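PDB 2EZV: type II restriction enzyme SfiI, which recognises the double-stranded DNA sequence 5'-GGCCN(5)GGCC-3' and cleaves it within the spacer, leaving terminal 5'-phosphates. Local coordinates for residues 54-58 and 99-103; 202-208 and 219-225. Residues are numbered along the deposited sequence.

Interaction 1: 54-58 and 99-103. With CA (calcium ion), chain F; nucleotides of chain A.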
loop_
_atom_site.group_PDB
_atom_site.type_symbol
_atom_site.label_atom_id
_atom_site.label_comp_id
_atom_site.label_asym_id
_atom_site.label_seq_id
_atom_site.Cartn_x
_atom_site.Cartn_y
_atom_site.Cartn_z
ATOM N N ALA D 54 -12.871 0.284 19.291
ATOM C CA ALA D 54 -13.393 1.361 18.470
ATOM C C ALA D 54 -12.286 1.963 17.599
ATOM O O ALA D 54 -12.485 2.209 16.413
ATOM C CB ALA D 54 -14.017 2.442 19.353
ATOM N N GLU D 55 -11.118 2.188 18.188
ATOM C CA GLU D 55 -10.002 2.773 17.458
ATOM C C GLU D 55 -9.494 1.850 16.364
ATOM O O GLU D 55 -9.298 2.280 15.236
ATOM C CB GLU D 55 -8.878 3.123 18.430
ATOM C CG GLU D 55 -9.318 4.147 19.448
ATOM C CD GLU D 55 -8.378 4.262 20.624
ATOM O OE1 GLU D 55 -7.915 3.223 21.131
ATOM O OE2 GLU D 55 -8.117 5.395 21.057
ATOM N N ASP D 56 -9.298 0.580 16.696
ATOM C CA ASP D 56 -8.817 -0.382 15.720
ATOM C C ASP D 56 -9.784 -0.570 14.552
ATOM O O ASP D 56 -9.353 -0.594 13.401
ATOM C CB ASP D 56 -8.528 -1.728 16.398
ATOM C CG ASP D 56 -7.271 -1.691 17.258
ATOM O OD1 ASP D 56 -6.549 -0.664 17.220
ATOM O OD2 ASP D 56 -6.997 -2.687 17.967
ATOM N N ILE D 57 -11.079 -0.704 14.851
ATOM C CA ILE D 57 -12.103 -0.874 13.825
ATOM C C ILE D 57 -11.997 0.296 12.849
ATOM O O ILE D 57 -11.899 0.110 11.629
ATOM C CB ILE D 57 -13.530 -0.834 14.411
ATOM C CG1 ILE D 57 -13.717 -1.900 15.492
ATOM C CG2 ILE D 57 -14.538 -1.037 13.300
ATOM C CD1 ILE D 57 -13.885 -3.297 14.973
ATOM N N THR D 58 -12.029 1.500 13.411
ATOM C CA THR D 58 -11.948 2.734 12.643
ATOM C C THR D 58 -10.728 2.741 11.731
ATOM O O THR D 58 -10.825 3.059 10.544
ATOM C CB THR D 58 -11.849 3.956 13.575
ATOM O OG1 THR D 58 -13.048 4.063 14.352
ATOM C CG2 THR D 58 -11.648 5.232 12.771
ATOM N N VAL D 99 -9.427 11.913 12.574
ATOM C CA VAL D 99 -10.667 11.286 12.980
ATOM C C VAL D 99 -10.465 10.645 14.333
ATOM O O VAL D 99 -9.403 10.103 14.645
ATOM C CB VAL D 99 -11.211 10.262 11.923
ATOM C CG1 VAL D 99 -10.316 10.227 10.714
ATOM C CG2 VAL D 99 -11.391 8.901 12.541
ATOM N N ASP D 100 -11.496 10.736 15.153
ATOM C CA ASP D 100 -11.416 10.205 16.489
ATOM C C ASP D 100 -12.515 9.203 16.737
ATOM O O ASP D 100 -13.675 9.459 16.419
ATOM C CB ASP D 100 -11.507 11.350 17.483
ATOM C CG ASP D 100 -10.900 11.000 18.808
ATOM O OD1 ASP D 100 -11.672 10.734 19.760
ATOM O OD2 ASP D 100 -9.644 10.974 18.880
ATOM N N ALA D 101 -12.140 8.062 17.304
ATOM C CA ALA D 101 -13.089 6.998 17.600
ATOM C C ALA D 101 -13.589 7.087 19.048
ATOM O O ALA D 101 -12.817 7.365 19.969
ATOM C CB ALA D 101 -12.436 5.640 17.346
ATOM N N LYS D 102 -14.886 6.853 19.230
ATOM C CA LYS D 102 -15.525 6.900 20.545
ATOM C C LYS D 102 -16.411 5.675 20.694
ATOM O O LYS D 102 -16.970 5.178 19.715
ATOM C CB LYS D 102 -16.431 8.134 20.690
ATOM C CG LYS D 102 -15.791 9.481 20.441
ATOM C CD LYS D 102 -14.794 9.846 21.521
ATOM C CE LYS D 102 -14.303 11.277 21.332
ATOM N NZ LYS D 102 -13.308 11.680 22.370
ATOM N N ALA D 103 -16.536 5.195 21.923
ATOM C CA ALA D 103 -17.389 4.056 22.211
ATOM C C ALA D 103 -18.333 4.574 23.276
ATOM O O ALA D 103 -17.895 5.171 24.254
ATOM C CB ALA D 103 -16.575 2.908 22.743
HETATM CA CA CA F . -10.632 8.743 20.995
ATOM P P DG A 14 -14.364 6.410 24.829
ATOM O OP1 DG A 14 -14.281 5.376 23.763
ATOM O OP2 DG A 14 -14.407 7.849 24.463
ATOM O "O5'" DG A 14 -15.657 6.102 25.695
ATOM C "C5'" DG A 14 -15.818 6.739 26.945
ATOM C "C4'" DG A 14 -16.410 5.785 27.950
ATOM O "O4'" DG A 14 -15.957 6.205 29.250
ATOM C "C3'" DG A 14 -17.934 5.828 28.009
ATOM O "O3'" DG A 14 -18.419 4.598 28.547
ATOM C "C2'" DG A 14 -18.181 6.961 28.981
ATOM C "C1'" DG A 14 -17.022 6.807 29.957
ATOM N N9 DG A 14 -16.527 8.059 30.512
ATOM C C8 DG A 14 -15.935 9.105 29.843
ATOM N N7 DG A 14 -15.620 10.099 30.630
ATOM C C5 DG A 14 -16.025 9.677 31.890
ATOM C C6 DG A 14 -15.954 10.326 33.144
ATOM O O6 DG A 14 -15.504 11.447 33.406
ATOM N N1 DG A 14 -16.479 9.531 34.161
ATOM C C2 DG A 14 -17.009 8.272 33.989
ATOM N N2 DG A 14 -17.469 7.655 35.085
ATOM N N3 DG A 14 -17.081 7.661 32.827
ATOM C C4 DG A 14 -16.578 8.416 31.829
#
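Ala101 CB presses on one turn of helix 49-62, lying 3.8 Å from Glu55 CA, 3.6 Å from Ala54 O and 3.4 Å from Thr58 OG1. This is the helix-on-sheet packing of the PD-(D/E)XK nuclease core, to whose clan SfiI belongs, and Asp100-Ala101-Lys102 fits its (D/E)XK signature. The segment axes approach to 7.5 Å at 135°; small side chains permit this, with Ala54 CB 4.1 Å from Ala101 CB and 4.3 Å from Ala103 CB. No hydrogen bond crosses: Thr58 OG1 donates back to Ala54 O (2.8 Å), and its CG2 meets Val99 CG2 at 3.7 Å. Alternation turns the CA-to-CB bonds of Asp100 and Lys102 away from the helix. Asp100 OD1 (2.6 Å) and Ala101 O (2.8 Å) bind the calcium ion with Asp79, consistent with the nuclease active site. Lys102 NZ forms a salt bridge with Asp100 OD1 (3.2 Å) and a hydrogen bond with Gln116. At the DNA backbone, Ala103 N donates to OP1 of DG14 of chain A at 2.9 Å.

Interaction 2: 202-208 and 219-225; sequences SFFGAGK and IRVYFDR. With nucleotides of chain B; nucleotides of chain A.
The Arg220 guanidinium binds protein backbone and a guanine at once: NH1 donates to Ala206 O (3.2 Å) and to N7 of DG6 of chain B (3.1 Å), NH2 to O6 of that guanine (2.8 Å). This bidentate major-groove readout of guanine suits the GGCC half-sites. Arg220 has chi1 -97°, chi2 and chi3 t, chi4 83°; N7 of DG5 of chain B lies over one guanidinium face. Lys208, chi1 and chi2 t, then bent at chi3 -93° and chi4 m, brings NZ to O6 of DG15 of chain A (2.7 Å) and, weakly, to N7 (2.9 Å); NZ lies 3.8 Å from Arg220 NH2, like charges. Behind them, strands 204-206 and 219-221 run antiparallel, 133° between axes 4.3 Å apart, in a three-stranded sheet completed by strand 110-112. Phe204 and Val221 form a non-hydrogen-bonded pair (CA-CA 4.5 Å), Gly205 and Arg220 a hydrogen-bonded one (4.6 Å) with weak bonds: Gly205 N to Arg220 O 2.8 Å, Arg220 N to Gly205 O 3.4 Å. The hydrogen bond from Tyr222 N to Phe203 O (2.8 Å, 167°) is straighter. Phe204 (chi1 m) sets CD2 3.5 Å from Ile219 CD1 and 4.0 Å from Val221 CG2; Phe203 (chi1 p) sets CD2 3.7 Å from Val221 CG1. On the other face Tyr222 CE1 reaches Gly205 CA at 3.8 Å, where a CB would clash. Tyr222, N-cap of helix 223-229, donates from OH to water 1 (2.7 Å), which donates to Ala206 O (2.5 Å) and OP2 of DG5 of chain B (2.6 Å); Ala206 N donates to that OP2 at 2.9 Å.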
loop_
_atom_site.group_PDB
_atom_site.type_symbol
_atom_site.label_atom_id
_atom_site.label_comp_id
_atom_site.label_asym_id
_atom_site.label_seq_id
_atom_site.Cartn_x
_atom_site.Cartn_y
_atom_site.Cartn_z
ATOM N N SER D 202 -25.760 27.109 18.605
ATOM C CA SER D 202 -24.676 26.130 18.552
ATOM C C SER D 202 -25.163 24.708 18.832
ATOM O O SER D 202 -26.309 24.498 19.244
ATOM C CB SER D 202 -23.613 26.465 19.590
ATOM O OG SER D 202 -24.039 26.022 20.869
ATOM N N PHE D 203 -24.277 23.736 18.611
ATOM C CA PHE D 203 -24.598 22.341 18.878
ATOM C C PHE D 203 -23.746 21.830 20.035
ATOM O O PHE D 203 -23.682 20.631 20.291
ATOM C CB PHE D 203 -24.391 21.468 17.628
ATOM C CG PHE D 203 -23.116 21.749 16.883
ATOM C CD1 PHE D 203 -23.154 22.236 15.583
ATOM C CD2 PHE D 203 -21.879 21.524 17.476
ATOM C CE1 PHE D 203 -21.979 22.496 14.884
ATOM C CE2 PHE D 203 -20.699 21.782 16.782
ATOM C CZ PHE D 203 -20.751 22.268 15.485
ATOM N N PHE D 204 -23.099 22.756 20.737
ATOM C CA PHE D 204 -22.255 22.416 21.878
ATOM C C PHE D 204 -23.076 22.264 23.155
ATOM O O PHE D 204 -24.230 22.690 23.218
ATOM C CB PHE D 204 -21.187 23.491 22.068
ATOM C CG PHE D 204 -20.173 23.530 20.964
ATOM C CD1 PHE D 204 -19.927 24.710 20.269
ATOM C CD2 PHE D 204 -19.465 22.383 20.615
ATOM C CE1 PHE D 204 -18.989 24.748 19.240
ATOM C CE2 PHE D 204 -18.526 22.408 19.592
ATOM C CZ PHE D 204 -18.285 23.591 18.901
ATOM N N GLY D 205 -22.479 21.644 24.170
ATOM C CA GLY D 205 -23.174 21.441 25.433
ATOM C C GLY D 205 -22.235 21.377 26.628
ATOM O O GLY D 205 -21.021 21.541 26.485
ATOM N N ALA D 206 -22.790 21.141 27.813
ATOM C CA ALA D 206 -21.977 21.061 29.020
ATOM C C ALA D 206 -21.027 19.867 28.954
ATOM O O ALA D 206 -21.430 18.757 28.594
ATOM C CB ALA D 206 -22.875 20.952 30.248
ATOM N N GLY D 207 -19.766 20.107 29.306
ATOM C CA GLY D 207 -18.763 19.054 29.292
ATOM C C GLY D 207 -19.066 17.897 30.230
ATOM O O GLY D 207 -19.892 18.014 31.131
ATOM N N LYS D 208 -18.390 16.773 30.017
ATOM C CA LYS D 208 -18.590 15.580 30.837
ATOM C C LYS D 208 -17.698 15.626 32.077
ATOM O O LYS D 208 -17.722 14.720 32.912
ATOM C CB LYS D 208 -18.286 14.324 30.008
ATOM C CG LYS D 208 -18.438 13.009 30.759
ATOM C CD LYS D 208 -18.054 11.832 29.879
ATOM C CE LYS D 208 -19.249 11.239 29.161
ATOM N NZ LYS D 208 -20.036 10.359 30.069
ATOM N N ILE D 219 -16.032 19.535 26.514
ATOM C CA ILE D 219 -17.215 20.057 25.846
ATOM C C ILE D 219 -17.980 18.921 25.177
ATOM O O ILE D 219 -17.419 17.861 24.896
ATOM C CB ILE D 219 -16.830 21.112 24.787
ATOM C CG1 ILE D 219 -18.077 21.847 24.296
ATOM C CG2 ILE D 219 -16.156 20.436 23.612
ATOM C CD1 ILE D 219 -17.766 23.119 23.534
ATOM N N ARG D 220 -19.267 19.145 24.933
ATOM C CA ARG D 220 -20.114 18.150 24.291
ATOM C C ARG D 220 -20.677 18.683 22.979
ATOM O O ARG D 220 -20.793 19.896 22.790
ATOM C CB ARG D 220 -21.282 17.768 25.201
ATOM C CG ARG D 220 -21.092 16.503 26.020
ATOM C CD ARG D 220 -22.453 15.986 26.489
ATOM N NE ARG D 220 -22.377 14.711 27.202
ATOM C CZ ARG D 220 -22.093 14.580 28.495
ATOM N NH1 ARG D 220 -21.854 15.650 29.244
ATOM N NH2 ARG D 220 -22.046 13.372 29.040
ATOM N N VAL D 221 -21.015 17.763 22.079
ATOM C CA VAL D 221 -21.613 18.090 20.789
ATOM C C VAL D 221 -22.875 17.248 20.713
ATOM O O VAL D 221 -22.817 16.029 20.873
ATOM C CB VAL D 221 -20.704 17.701 19.608
ATOM C CG1 VAL D 221 -21.444 17.918 18.299
ATOM C CG2 VAL D 221 -19.421 18.513 19.640
ATOM N N TYR D 222 -24.017 17.879 20.475
ATOM C CA TYR D 222 -25.247 17.118 20.414
ATOM C C TYR D 222 -25.698 16.790 19.004
ATOM O O TYR D 222 -25.852 17.667 18.156
ATOM C CB TYR D 222 -26.354 17.831 21.201
ATOM C CG TYR D 222 -26.174 17.675 22.694
ATOM C CD1 TYR D 222 -25.179 18.379 23.371
ATOM C CD2 TYR D 222 -26.943 16.761 23.418
ATOM C CE1 TYR D 222 -24.947 18.176 24.727
ATOM C CE2 TYR D 222 -26.719 16.546 24.783
ATOM C CZ TYR D 222 -25.717 17.258 25.426
ATOM O OH TYR D 222 -25.471 17.046 26.766
ATOM N N PHE D 223 -25.908 15.501 18.769
ATOM C CA PHE D 223 -26.318 15.005 17.466
ATOM C C PHE D 223 -27.464 15.794 16.849
ATOM O O PHE D 223 -27.295 16.414 15.797
ATOM C CB PHE D 223 -26.693 13.520 17.564
ATOM C CG PHE D 223 -25.531 12.614 17.924
ATOM C CD1 PHE D 223 -25.690 11.228 17.933
ATOM C CD2 PHE D 223 -24.290 13.141 18.260
ATOM C CE1 PHE D 223 -24.629 10.385 18.271
ATOM C CE2 PHE D 223 -23.224 12.309 18.599
ATOM C CZ PHE D 223 -23.396 10.927 18.605
ATOM N N ASP D 224 -28.619 15.781 17.509
ATOM C CA ASP D 224 -29.799 16.477 17.008
ATOM C C ASP D 224 -29.544 17.947 16.647
ATOM O O ASP D 224 -30.083 18.443 15.661
ATOM C CB ASP D 224 -30.948 16.364 18.021
ATOM C CG ASP D 224 -30.885 17.425 19.116
ATOM O OD1 ASP D 224 -29.816 17.591 19.749
ATOM O OD2 ASP D 224 -31.920 18.093 19.348
ATOM N N ARG D 225 -28.722 18.643 17.424
ATOM C CA ARG D 225 -28.438 20.045 17.126
ATOM C C ARG D 225 -27.470 20.198 15.946
ATOM O O ARG D 225 -27.455 21.231 15.277
ATOM C CB ARG D 225 -27.850 20.744 18.352
ATOM C CG ARG D 225 -28.885 21.173 19.378
ATOM C CD ARG D 225 -28.271 22.068 20.440
ATOM N NE ARG D 225 -28.221 21.414 21.744
ATOM C CZ ARG D 225 -27.237 21.575 22.622
ATOM N NH1 ARG D 225 -26.219 22.373 22.338
ATOM N NH2 ARG D 225 -27.277 20.938 23.784
ATOM P P DG B 6 -23.729 21.461 35.331
ATOM O OP1 DG B 6 -24.206 22.580 36.180
ATOM O OP2 DG B 6 -22.717 21.732 34.278
ATOM O "O5'" DG B 6 -23.184 20.325 36.317
ATOM C "C5'" DG B 6 -23.626 18.978 36.163
ATOM C "C4'" DG B 6 -22.798 18.013 36.982
ATOM O "O4'" DG B 6 -22.925 16.717 36.347
ATOM C "C3'" DG B 6 -21.293 18.309 36.979
ATOM O "O3'" DG B 6 -20.688 17.510 38.011
ATOM C "C2'" DG B 6 -20.841 17.628 35.702
ATOM C "C1'" DG B 6 -21.685 16.371 35.754
ATOM N N9 DG B 6 -21.924 15.645 34.512
ATOM C C8 DG B 6 -21.704 16.068 33.222
ATOM N N7 DG B 6 -21.948 15.143 32.334
ATOM C C5 DG B 6 -22.369 14.050 33.083
ATOM C C6 DG B 6 -22.769 12.749 32.677
ATOM O O6 DG B 6 -22.831 12.280 31.534
ATOM N N1 DG B 6 -23.122 11.961 33.769
ATOM C C2 DG B 6 -23.091 12.366 35.080
ATOM N N2 DG B 6 -23.465 11.461 35.995
ATOM N N3 DG B 6 -22.720 13.569 35.467
ATOM C C4 DG B 6 -22.375 14.353 34.425
ATOM P P DG B 5 -26.654 21.423 29.182
ATOM O OP1 DG B 5 -26.803 22.876 28.929
ATOM O OP2 DG B 5 -25.581 20.669 28.493
ATOM O "O5'" DG B 5 -26.463 21.227 30.749
ATOM C "C5'" DG B 5 -26.611 19.936 31.314
ATOM C "C4'" DG B 5 -26.381 19.957 32.807
ATOM O "O4'" DG B 5 -26.640 18.615 33.265
ATOM C "C3'" DG B 5 -24.961 20.279 33.277
ATOM O "O3'" DG B 5 -25.027 20.789 34.632
ATOM C "C2'" DG B 5 -24.293 18.917 33.207
ATOM C "C1'" DG B 5 -25.423 17.959 33.581
ATOM N N9 DG B 5 -25.432 16.688 32.863
ATOM C C8 DG B 5 -25.193 16.475 31.526
ATOM N N7 DG B 5 -25.318 15.223 31.177
ATOM C C5 DG B 5 -25.650 14.570 32.355
ATOM C C6 DG B 5 -25.915 13.194 32.610
ATOM O O6 DG B 5 -25.910 12.242 31.816
ATOM N N1 DG B 5 -26.209 12.973 33.953
ATOM C C2 DG B 5 -26.246 13.947 34.926
ATOM N N2 DG B 5 -26.548 13.543 36.170
ATOM N N3 DG B 5 -26.003 15.225 34.700
ATOM C C4 DG B 5 -25.715 15.463 33.404
ATOM P P DG A 15 -19.947 4.162 28.316
ATOM O OP1 DG A 15 -19.918 2.984 27.412
ATOM O OP2 DG A 15 -20.752 5.353 27.945
ATOM O "O5'" DG A 15 -20.412 3.660 29.758
ATOM C "C5'" DG A 15 -19.646 2.687 30.470
ATOM C "C4'" DG A 15 -20.062 2.623 31.924
ATOM O "O4'" DG A 15 -19.728 3.871 32.588
ATOM C "C3'" DG A 15 -21.570 2.468 32.105
ATOM O "O3'" DG A 15 -21.851 1.779 33.335
ATOM C "C2'" DG A 15 -22.046 3.909 32.146
ATOM C "C1'" DG A 15 -20.918 4.591 32.903
ATOM N N9 DG A 15 -20.706 6.000 32.577
ATOM C C8 DG A 15 -20.548 6.536 31.325
ATOM N N7 DG A 15 -20.366 7.829 31.339
ATOM C C5 DG A 15 -20.410 8.169 32.683
ATOM C C6 DG A 15 -20.276 9.437 33.316
ATOM O O6 DG A 15 -20.080 10.543 32.799
ATOM N N1 DG A 15 -20.388 9.334 34.697
ATOM C C2 DG A 15 -20.601 8.167 35.385
ATOM N N2 DG A 15 -20.677 8.288 36.720
ATOM N N3 DG A 15 -20.729 6.977 34.810
ATOM C C4 DG A 15 -20.623 7.053 33.464
HETATM O O HOH W 1 -23.945 18.632 28.277
#

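Both contacts are largely buried and touch DNA, but one holds calcium ligands, consistent with the cleavage site, and the other reads bases. Interaction 1 joins a helix to the main mixed sheet through small apolar side chains, without a cross-segment hydrogen bond. Interaction 2 pairs two strands of a separate three-stranded sheet by backbone hydrogen bonds, weak within the strand pair itself, with Phe204 and Val221 on one face and Tyr222 against Gly205 on the other. The centres lie 19 Å apart and the nearest atoms about 8 Å, so the two do not touch. Strand 110-112 meets both: Lys102 has a weak hydrogen bond to Thr111 O, and Lys208 packs on Thr111.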